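Local coordinates for fatty acid synthase 1, isoform A (Drosophila melanogaster, PDB 6FN6), which probably builds long-chain saturated fatty acids from acetyl-CoA and malonyl-CoA with NADPH, this chain being its modifying region of dehydratase, enoylreductase and ketoreductase domains, at residues A204-F207 with E208-A212; R418-L421 with T422-F426; E746-L749 with K750-K754; Y920-P923 with E924-Y927. All coordinates share one frame; numbering follows the deposited sequence.

Contact 1 of 4, residues A204-F207 with E208-A212; sequences AKHF and ELLSA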
loop_
_atom_site.group_PDB
_atom_site.type_symbol
_atom_site.label_atom_id
_atom_site.label_comp_id
_atom_site.label_asym_id
_atom_site.label_seq_id
_atom_site.Cartn_x
_atom_site.Cartn_y
_atom_site.Cartn_z
ATOM N N ALA A 204 -3.209 -26.246 23.842
ATOM C CA ALA A 204 -3.722 -27.581 24.122
ATOM C C ALA A 204 -2.802 -28.641 23.528
ATOM O O ALA A 204 -2.439 -29.612 24.191
ATOM C CB ALA A 204 -5.130 -27.734 23.574
ATOM N N LYS A 205 -2.426 -28.436 22.272
ATOM C CA LYS A 205 -1.544 -29.352 21.561
ATOM C C LYS A 205 -0.157 -29.379 22.196
ATOM O O LYS A 205 0.500 -30.419 22.243
ATOM C CB LYS A 205 -1.446 -28.937 20.093
ATOM C CG LYS A 205 -0.648 -29.875 19.205
ATOM C CD LYS A 205 0.058 -29.084 18.116
ATOM C CE LYS A 205 0.223 -29.883 16.839
ATOM N NZ LYS A 205 0.848 -29.060 15.764
ATOM N N HIS A 206 0.282 -28.221 22.676
ATOM C CA HIS A 206 1.605 -28.075 23.266
ATOM C C HIS A 206 1.768 -28.954 24.506
ATOM O O HIS A 206 2.754 -29.678 24.638
ATOM C CB HIS A 206 1.860 -26.611 23.624
ATOM C CG HIS A 206 3.301 -26.286 23.863
ATOM N ND1 HIS A 206 4.210 -26.137 22.839
ATOM C CD2 HIS A 206 3.989 -26.072 25.010
ATOM C CE1 HIS A 206 5.396 -25.849 23.342
ATOM N NE2 HIS A 206 5.290 -25.803 24.659
ATOM N N PHE A 207 0.794 -28.891 25.409
ATOM C CA PHE A 207 0.908 -29.566 26.698
ATOM C C PHE A 207 0.626 -31.064 26.610
ATOM O O PHE A 207 1.122 -31.835 27.430
ATOM C CB PHE A 207 -0.029 -28.917 27.720
ATOM C CG PHE A 207 0.367 -27.517 28.095
ATOM C CD1 PHE A 207 1.539 -27.283 28.798
ATOM C CD2 PHE A 207 -0.429 -26.436 27.749
ATOM C CE1 PHE A 207 1.913 -25.998 29.146
ATOM C CE2 PHE A 207 -0.062 -25.149 28.095
ATOM C CZ PHE A 207 1.111 -24.929 28.795
ATOM N N GLU A 208 -0.162 -31.484 25.624
ATOM C CA GLU A 208 -0.430 -32.908 25.452
ATOM C C GLU A 208 0.784 -33.577 24.815
ATOM O O GLU A 208 0.954 -34.794 24.900
ATOM C CB GLU A 208 -1.681 -33.142 24.598
ATOM C CG GLU A 208 -1.497 -32.898 23.103
ATOM C CD GLU A 208 -2.754 -33.198 22.302
ATOM O OE1 GLU A 208 -3.786 -32.531 22.535
ATOM O OE2 GLU A 208 -2.710 -34.102 21.440
ATOM N N LEU A 209 1.629 -32.771 24.179
ATOM C CA LEU A 209 2.897 -33.253 23.645
ATOM C C LEU A 209 3.953 -33.281 24.744
ATOM O O LEU A 209 4.821 -34.153 24.763
ATOM C CB LEU A 209 3.358 -32.371 22.486
ATOM C CG LEU A 209 2.631 -32.562 21.151
ATOM C CD1 LEU A 209 3.013 -31.461 20.176
ATOM C CD2 LEU A 209 2.933 -33.925 20.553
ATOM N N LEU A 210 3.873 -32.314 25.652
ATOM C CA LEU A 210 4.794 -32.240 26.778
ATOM C C LEU A 210 4.522 -33.349 27.790
ATOM O O LEU A 210 5.430 -33.795 28.491
ATOM C CB LEU A 210 4.695 -30.875 27.459
ATOM C CG LEU A 210 5.488 -29.742 26.807
ATOM C CD1 LEU A 210 5.036 -28.396 27.340
ATOM C CD2 LEU A 210 6.980 -29.935 27.038
ATOM N N SER A 211 3.271 -33.790 27.861
ATOM C CA SER A 211 2.886 -34.855 28.782
ATOM C C SER A 211 3.580 -36.169 28.429
ATOM O O SER A 211 3.724 -37.050 29.276
ATOM C CB SER A 211 1.368 -35.045 28.776
ATOM O OG SER A 211 0.914 -35.467 27.504
ATOM N N ALA A 212 4.006 -36.293 27.176
ATOM C CA ALA A 212 4.695 -37.492 26.711
ATOM C C ALA A 212 6.165 -37.490 27.124
ATOM O O ALA A 212 6.900 -38.431 26.828
ATOM C CB ALA A 212 4.576 -37.614 25.202
#

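Contact 2 of 4, residues R418-L421 with T422-F426; sequences RALL and TKFGF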
loop_
_atom_site.group_PDB
_atom_site.type_symbol
_atom_site.label_atom_id
_atom_site.label_comp_id
_atom_site.label_asym_id
_atom_site.label_seq_id
_atom_site.Cartn_x
_atom_site.Cartn_y
_atom_site.Cartn_z
ATOM N N ARG A 418 80.935 11.128 36.125
ATOM C CA ARG A 418 81.186 9.780 36.620
ATOM C C ARG A 418 81.928 9.807 37.949
ATOM O O ARG A 418 81.615 9.037 38.857
ATOM C CB ARG A 418 81.981 8.967 35.600
ATOM C CG ARG A 418 81.202 8.605 34.350
ATOM C CD ARG A 418 81.947 7.569 33.529
ATOM N NE ARG A 418 81.226 7.206 32.310
ATOM C CZ ARG A 418 81.498 7.678 31.098
ATOM N NH1 ARG A 418 82.481 8.553 30.908
ATOM N NH2 ARG A 418 80.776 7.272 30.063
ATOM N N ALA A 419 82.907 10.700 38.062
ATOM C CA ALA A 419 83.684 10.821 39.288
ATOM C C ALA A 419 82.770 11.157 40.456
ATOM O O ALA A 419 82.941 10.641 41.562
ATOM C CB ALA A 419 84.762 11.884 39.132
ATOM N N LEU A 420 81.792 12.019 40.201
ATOM C CA LEU A 420 80.865 12.451 41.238
ATOM C C LEU A 420 80.022 11.271 41.723
ATOM O O LEU A 420 79.772 11.135 42.921
ATOM C CB LEU A 420 79.975 13.582 40.718
ATOM C CG LEU A 420 79.145 14.364 41.741
ATOM C CD1 LEU A 420 80.023 14.969 42.829
ATOM C CD2 LEU A 420 78.348 15.455 41.043
ATOM N N LEU A 421 79.585 10.422 40.794
ATOM C CA LEU A 421 78.841 9.216 41.151
ATOM C C LEU A 421 79.757 8.263 41.917
ATOM O O LEU A 421 79.356 7.663 42.914
ATOM C CB LEU A 421 78.274 8.523 39.906
ATOM C CG LEU A 421 77.104 9.204 39.186
ATOM C CD1 LEU A 421 76.769 8.471 37.892
ATOM C CD2 LEU A 421 75.875 9.293 40.081
ATOM N N THR A 422 80.988 8.124 41.437
ATOM C CA THR A 422 81.975 7.279 42.098
ATOM C C THR A 422 82.257 7.838 43.490
ATOM O O THR A 422 82.363 7.090 44.463
ATOM C CB THR A 422 83.289 7.192 41.292
ATOM O OG1 THR A 422 83.016 6.697 39.977
ATOM C CG2 THR A 422 84.285 6.262 41.975
ATOM N N LYS A 423 82.380 9.158 43.574
ATOM C CA LYS A 423 82.665 9.824 44.837
ATOM C C LYS A 423 81.619 9.505 45.895
ATOM O O LYS A 423 81.946 9.364 47.073
ATOM C CB LYS A 423 82.733 11.339 44.622
ATOM C CG LYS A 423 82.854 12.162 45.900
ATOM C CD LYS A 423 82.838 13.647 45.592
ATOM C CE LYS A 423 82.847 14.485 46.860
ATOM N NZ LYS A 423 82.643 15.928 46.558
ATOM N N PHE A 424 80.364 9.393 45.477
ATOM C CA PHE A 424 79.275 9.128 46.410
ATOM C C PHE A 424 78.908 7.648 46.470
ATOM O O PHE A 424 77.860 7.283 47.002
ATOM C CB PHE A 424 78.056 9.976 46.049
ATOM C CG PHE A 424 78.167 11.404 46.504
ATOM C CD1 PHE A 424 77.646 11.794 47.727
ATOM C CD2 PHE A 424 78.812 12.350 45.724
ATOM C CE1 PHE A 424 77.752 13.105 48.158
ATOM C CE2 PHE A 424 78.921 13.661 46.150
ATOM C CZ PHE A 424 78.390 14.037 47.370
ATOM N N GLY A 425 79.776 6.800 45.930
ATOM C CA GLY A 425 79.623 5.364 46.075
ATOM C C GLY A 425 78.631 4.716 45.131
ATOM O O GLY A 425 78.191 3.587 45.360
ATOM N N PHE A 426 78.270 5.432 44.073
ATOM C CA PHE A 426 77.312 4.926 43.099
ATOM C C PHE A 426 78.026 4.454 41.839
ATOM O O PHE A 426 79.123 4.914 41.525
ATOM C CB PHE A 426 76.276 5.997 42.757
ATOM C CG PHE A 426 75.104 6.016 43.691
ATOM C CD1 PHE A 426 75.258 6.408 45.009
ATOM C CD2 PHE A 426 73.849 5.632 43.255
ATOM C CE1 PHE A 426 74.180 6.422 45.872
ATOM C CE2 PHE A 426 72.770 5.645 44.111
ATOM C CZ PHE A 426 72.935 6.039 45.422
#

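Contact 3 of 4, residues E746-L749 with K750-K754; sequences EFLL and KRFPK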
loop_
_atom_site.group_PDB
_atom_site.type_symbol
_atom_site.label_atom_id
_atom_site.label_comp_id
_atom_site.label_asym_id
_atom_site.label_seq_id
_atom_site.Cartn_x
_atom_site.Cartn_y
_atom_site.Cartn_z
ATOM N N GLU A 746 17.826 27.503 -9.717
ATOM C CA GLU A 746 18.517 28.337 -10.693
ATOM C C GLU A 746 19.377 27.517 -11.652
ATOM O O GLU A 746 19.427 27.797 -12.849
ATOM C CB GLU A 746 19.395 29.364 -9.974
ATOM C CG GLU A 746 18.631 30.508 -9.327
ATOM C CD GLU A 746 19.540 31.434 -8.538
ATOM O OE1 GLU A 746 20.564 30.952 -8.010
ATOM O OE2 GLU A 746 19.217 32.634 -8.422
ATOM N N PHE A 747 20.054 26.505 -11.119
ATOM C CA PHE A 747 20.949 25.669 -11.915
ATOM C C PHE A 747 20.217 24.921 -13.030
ATOM O O PHE A 747 20.665 24.918 -14.177
ATOM C CB PHE A 747 21.679 24.678 -11.008
ATOM C CG PHE A 747 22.362 23.565 -11.748
ATOM C CD1 PHE A 747 23.605 23.760 -12.324
ATOM C CD2 PHE A 747 21.770 22.318 -11.852
ATOM C CE1 PHE A 747 24.237 22.738 -13.001
ATOM C CE2 PHE A 747 22.399 21.291 -12.528
ATOM C CZ PHE A 747 23.636 21.501 -13.100
ATOM N N LEU A 748 19.100 24.283 -12.691
ATOM C CA LEU A 748 18.316 23.530 -13.670
ATOM C C LEU A 748 17.782 24.421 -14.785
ATOM O O LEU A 748 17.930 24.110 -15.966
ATOM C CB LEU A 748 17.140 22.826 -12.989
ATOM C CG LEU A 748 17.380 21.486 -12.297
ATOM C CD1 LEU A 748 16.103 21.035 -11.615
ATOM C CD2 LEU A 748 17.846 20.432 -13.289
ATOM N N LEU A 749 17.147 25.522 -14.396
ATOM C CA LEU A 749 16.550 26.450 -15.349
ATOM C C LEU A 749 17.541 26.828 -16.446
ATOM O O LEU A 749 17.219 26.778 -17.634
ATOM C CB LEU A 749 16.060 27.707 -14.629
ATOM C CG LEU A 749 14.708 27.597 -13.915
ATOM C CD1 LEU A 749 14.434 28.849 -13.096
ATOM C CD2 LEU A 749 13.575 27.345 -14.896
ATOM N N LYS A 750 18.746 27.205 -16.035
ATOM C CA LYS A 750 19.764 27.706 -16.951
ATOM C C LYS A 750 20.401 26.600 -17.791
ATOM O O LYS A 750 20.911 26.855 -18.882
ATOM C CB LYS A 750 20.856 28.435 -16.162
ATOM C CG LYS A 750 20.353 29.618 -15.346
ATOM C CD LYS A 750 21.380 30.061 -14.315
ATOM C CE LYS A 750 20.853 31.201 -13.456
ATOM N NZ LYS A 750 21.781 31.535 -12.339
ATOM N N ARG A 751 20.386 25.378 -17.273
ATOM C CA ARG A 751 21.124 24.283 -17.892
ATOM C C ARG A 751 20.364 23.539 -18.998
ATOM O O ARG A 751 20.993 22.946 -19.877
ATOM C CB ARG A 751 21.565 23.283 -16.821
ATOM C CG ARG A 751 22.311 22.082 -17.379
ATOM C CD ARG A 751 23.025 21.324 -16.276
ATOM N NE ARG A 751 23.753 20.160 -16.781
ATOM C CZ ARG A 751 25.033 20.178 -17.148
ATOM N NH1 ARG A 751 25.745 21.297 -17.069
ATOM N NH2 ARG A 751 25.611 19.071 -17.594
ATOM N N PHE A 752 19.031 23.549 -18.952
ATOM C CA PHE A 752 18.238 22.690 -19.840
ATOM C C PHE A 752 17.364 23.393 -20.899
ATOM O O PHE A 752 16.996 24.559 -20.736
ATOM C CB PHE A 752 17.336 21.800 -18.987
ATOM C CG PHE A 752 18.055 20.662 -18.337
ATOM C CD1 PHE A 752 18.486 19.583 -19.088
ATOM C CD2 PHE A 752 18.316 20.673 -16.977
ATOM C CE1 PHE A 752 19.148 18.530 -18.495
ATOM C CE2 PHE A 752 18.980 19.624 -16.379
ATOM C CZ PHE A 752 19.400 18.551 -17.139
ATOM N N PRO A 753 17.040 22.665 -21.995
ATOM C CA PRO A 753 16.197 23.076 -23.127
ATOM C C PRO A 753 14.686 23.031 -22.853
ATOM O O PRO A 753 14.109 21.946 -22.799
ATOM C CB PRO A 753 16.566 22.069 -24.223
ATOM C CG PRO A 753 17.032 20.884 -23.514
ATOM C CD PRO A 753 17.686 21.365 -22.265
ATOM N N LYS A 754 14.061 24.195 -22.702
ATOM C CA LYS A 754 12.618 24.283 -22.486
ATOM C C LYS A 754 12.187 23.598 -21.193
ATOM O O LYS A 754 11.299 22.745 -21.201
ATOM C CB LYS A 754 11.857 23.637 -23.654
ATOM C CG LYS A 754 10.353 23.914 -23.656
ATOM C CD LYS A 754 9.708 23.653 -25.014
ATOM C CE LYS A 754 9.733 22.164 -25.361
ATOM N NZ LYS A 754 9.018 21.847 -26.631
#

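Contact 4 of 4, residues Y920-P923 with E924-Y927; sequences YMHP and EKSY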
loop_
_atom_site.group_PDB
_atom_site.type_symbol
_atom_site.label_atom_id
_atom_site.label_comp_id
_atom_site.label_asym_id
_atom_site.label_seq_id
_atom_site.Cartn_x
_atom_site.Cartn_y
_atom_site.Cartn_z
ATOM N N TYR A 920 48.779 -10.423 2.923
ATOM C CA TYR A 920 47.809 -11.460 2.607
ATOM C C TYR A 920 48.506 -12.808 2.457
ATOM O O TYR A 920 49.700 -12.869 2.172
ATOM C CB TYR A 920 47.053 -11.111 1.326
ATOM C CG TYR A 920 46.280 -9.809 1.399
ATOM C CD1 TYR A 920 46.901 -8.592 1.145
ATOM C CD2 TYR A 920 44.928 -9.800 1.715
ATOM C CE1 TYR A 920 46.195 -7.404 1.210
ATOM C CE2 TYR A 920 44.216 -8.617 1.780
ATOM C CZ TYR A 920 44.851 -7.424 1.526
ATOM O OH TYR A 920 44.136 -6.249 1.596
ATOM N N MET A 921 47.761 -13.888 2.664
ATOM C CA MET A 921 48.310 -15.223 2.470
ATOM C C MET A 921 48.389 -15.570 0.985
ATOM O O MET A 921 47.718 -14.965 0.150
ATOM C CB MET A 921 47.473 -16.268 3.208
ATOM C CG MET A 921 47.517 -16.148 4.722
ATOM S SD MET A 921 49.200 -16.123 5.381
ATOM C CE MET A 921 49.311 -14.422 5.926
ATOM N N HIS A 922 49.236 -16.541 0.668
ATOM C CA HIS A 922 49.402 -17.012 -0.700
ATOM C C HIS A 922 48.345 -18.071 -1.023
ATOM O O HIS A 922 48.227 -19.065 -0.304
ATOM C CB HIS A 922 50.807 -17.584 -0.887
ATOM C CG HIS A 922 51.239 -17.669 -2.315
ATOM N ND1 HIS A 922 50.595 -18.459 -3.241
ATOM C CD2 HIS A 922 52.255 -17.066 -2.976
ATOM C CE1 HIS A 922 51.192 -18.337 -4.413
ATOM N NE2 HIS A 922 52.202 -17.498 -4.280
ATOM N N PRO A 923 47.568 -17.863 -2.102
ATOM C CA PRO A 923 46.449 -18.770 -2.396
ATOM C C PRO A 923 46.862 -20.128 -2.970
ATOM O O PRO A 923 45.997 -20.956 -3.249
ATOM C CB PRO A 923 45.631 -17.981 -3.423
ATOM C CG PRO A 923 46.624 -17.130 -4.114
ATOM C CD PRO A 923 47.636 -16.752 -3.069
ATOM N N GLU A 924 48.159 -20.350 -3.145
ATOM C CA GLU A 924 48.649 -21.621 -3.672
ATOM C C GLU A 924 49.665 -22.262 -2.729
ATOM O O GLU A 924 50.467 -23.099 -3.145
ATOM C CB GLU A 924 49.274 -21.418 -5.054
ATOM C CG GLU A 924 48.296 -20.906 -6.099
ATOM C CD GLU A 924 48.930 -20.747 -7.465
ATOM O OE1 GLU A 924 50.174 -20.799 -7.557
ATOM O OE2 GLU A 924 48.182 -20.570 -8.448
ATOM N N LYS A 925 49.622 -21.867 -1.460
ATOM C CA LYS A 925 50.491 -22.443 -0.441
ATOM C C LYS A 925 49.649 -23.069 0.665
ATOM O O LYS A 925 48.466 -22.750 0.808
ATOM C CB LYS A 925 51.418 -21.374 0.143
ATOM C CG LYS A 925 52.436 -20.827 -0.844
ATOM C CD LYS A 925 53.426 -19.897 -0.160
ATOM C CE LYS A 925 54.508 -19.437 -1.119
ATOM N NZ LYS A 925 55.512 -18.569 -0.451
ATOM N N SER A 926 50.258 -23.960 1.441
ATOM C CA SER A 926 49.566 -24.592 2.558
ATOM C C SER A 926 49.994 -23.938 3.863
ATOM O O SER A 926 51.057 -23.319 3.938
ATOM C CB SER A 926 49.844 -26.096 2.597
ATOM O OG SER A 926 51.232 -26.366 2.671
ATOM N N TYR A 927 49.159 -24.068 4.887
ATOM C CA TYR A 927 49.459 -23.491 6.190
ATOM C C TYR A 927 49.120 -24.476 7.295
ATOM O O TYR A 927 47.960 -24.851 7.495
ATOM C CB TYR A 927 48.716 -22.169 6.365
ATOM C CG TYR A 927 49.191 -21.146 5.365
ATOM C CD1 TYR A 927 50.305 -20.361 5.625
ATOM C CD2 TYR A 927 48.553 -20.997 4.139
ATOM C CE1 TYR A 927 50.756 -19.438 4.704
ATOM C CE2 TYR A 927 48.996 -20.080 3.212
ATOM C CZ TYR A 927 50.099 -19.302 3.493
ATOM O OH TYR A 927 50.537 -18.391 2.557
HETATM O O HOH W 1 46.590 -21.085 0.443
#

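Contact 1 of 4, residues A204-F207 with E208-A212
S211 N reaches back along the helix to F207 O at 2.9 Å. The hydroxyl of the same serine donates to a different backbone acceptor: OG of S211 lies 2.7 Å from E208 O, above its carbonyl plane, so both donors of S211 are used within the turn. Upstream, E208 N pairs with A204 O (3.3 Å). L209 N is shared, giving a bond of 3.2 Å to K205 O and a weak one to H206 O. H206 O is better served by L210 N, at 3.0 Å. L210 O, in turn, is taken by NE2 of Q218.

The imidazole of H206 finds its partner outside the helix. H206 CG stands anti to the backbone N (chi1 -163°), and this sends the ring off the helix so that ND1 can bond to G238 N while W166 and F173 meet the ring edge-to-face. CD1 of L210 lies 3.5 Å from H206 CD2 and 3.9 Å from F207 CD1, touching both rings at a slant. These i to i+4 bonds, with the H206 and F207 rings both touching L210, mark the short helix 203-210 that follows strand 191-201 in the predicted C-terminal hotdog fold of the dehydratase.

Contact 2 of 4, residues R418-L421 with T422-F426
L421 O takes its main bond not from the amide four residues on but from F426 N, five residues on, at 2.7 Å, with a weaker one from F424 N. G425 makes this possible: its phi of 81° turns the chain back, and G425 N closes on T422 O at 3.0 Å.

One turn earlier, R418 O is gripped twice by T422. The amide N arrives in the carbonyl plane at 2.8 Å, whereas OG1 donates from above that plane at 2.9 Å. The threonine hydroxyl can do so because OG1 sits anti to its own carbonyl carbon (chi1 -57°), turned back along the helix. The guanidinium of R418 is engaged elsewhere, in a salt bridge from NH2 to E431.

L420 and F424 run side by side in the same direction, CD1 of L420 lying 3.7 Å from CE2 of F424, and L420 O faces the edge of that ring. L391 touches both side chains. With an alanine in place of F424, L420 CD1 and L391 would probably lose their aromatic neighbour, opening a gap beside helix 389-395. On the other flank, L421 CD2 meets F426 CB at 4.3 Å.

The paired bonds and positive phi define a Schellman motif, here joining helix 410-423 to strand 426-433 in a sheet whose strand order is that of class I methyltransferases.

Contact 3 of 4, residues E746-L749 with K750-K754
L748 O is approached by two amides of the departing chain. F752 N bonds to it at 3.2 Å; R751 N adds a weak bond at 3.1 Å. R751 N also makes a weak bond to F747 O, which leaves one donor divided between two acceptors as the helix finishes. K750 N to E746 O is likewise weak.

F747 and R751 lie alongside each other, pointing the same way. Both have CG anti to the backbone N (chi1 166° and 178°), and the ring and guanidinium planes differ by only 11°. It is nevertheless the aliphatic CD of R751 that meets the phenyl end, lying 3.8 Å from both CE1 and CE2 of F747 on a slanting approach. The helix concerned, 742-751, links strands 734-739 and 760-762 in the parallel sheet of a Rossmann-type beta-alpha-beta unit, consistent with the nucleotide-binding half of a zinc-binding dehydrogenase-like enoylreductase. L748 faces into this unit, touching T737 and V739 of the strand and I725 of helix 719-731. Its CD2 comes up to the edge of the F752 ring, nearest CE2, and I725 touches that ring as well.

On the exposed side K750 stretches back over its own helix turn: NZ of K750 ends 4.0 Å from E746 CB and 4.5 Å from E746 OE1, too far for a salt bridge.

Contact 4 of 4, residues Y920-P923 with E924-Y927
H922 N donates to the phenol oxygen of Y927, OH, at 2.9 Å with an N-H...O angle of 159°, tying the loop to the strand five residues on. The imidazole turns the other way and accepts: E924 N lies 3.1 Å from H922 ND1, exactly in the ring plane, so ND1 carries no proton in this bond. CG of H922 stands opposite its amide nitrogen (chi1 -161°), which carries the ring round over the turn toward E924. H922 O receives a weak bond from K925 N, the closing bond of a type I beta turn from H922 to K925. A water that donates to both H922 O and K925 O bridges the same turn.

Packing follows outward. K925 extends across the imidazole, its CE 4.1 Å from the ring centroid and off-centre, a CH-pi contact; NZ continues past to a salt bridge with D1054. A leucine at H922 would probably leave E924 N without its side-chain acceptor and the K925 chain without a flat face to cross. Farther along the loop side, the bent chain of M921 places SD 4.2 Å from the centroid of the Y927 ring, an oblique Met-aromatic contact, and F1009 also touches Y927.

The turn leads into strand 926-930, which with helix 935-946 is consistent with the opening strand-turn-helix of a Rossmann-type ketoreductase domain.

In the fold
The four contacts follow one another along the chain without interleaving, and none touches another. Contact 1 belongs to the dehydratase, in its predicted C-terminal hotdog half; contact 2 to the methyltransferase-like sheet with strand 426-433; contact 3 to the parallel sheet of the enoylreductase; contact 4 to the strand opening the ketoreductase. Contacts 1 and 2 lie on opposite sides of the chain's centre, their centres 91 Å apart, and contacts 2 and 3 are nearly as distant at 88 Å. Contact 4 is the most central, its centre 55 to 59 Å from each of the others. No sheet is shared, so each reports on a separately folded part of a multidomain modifying region.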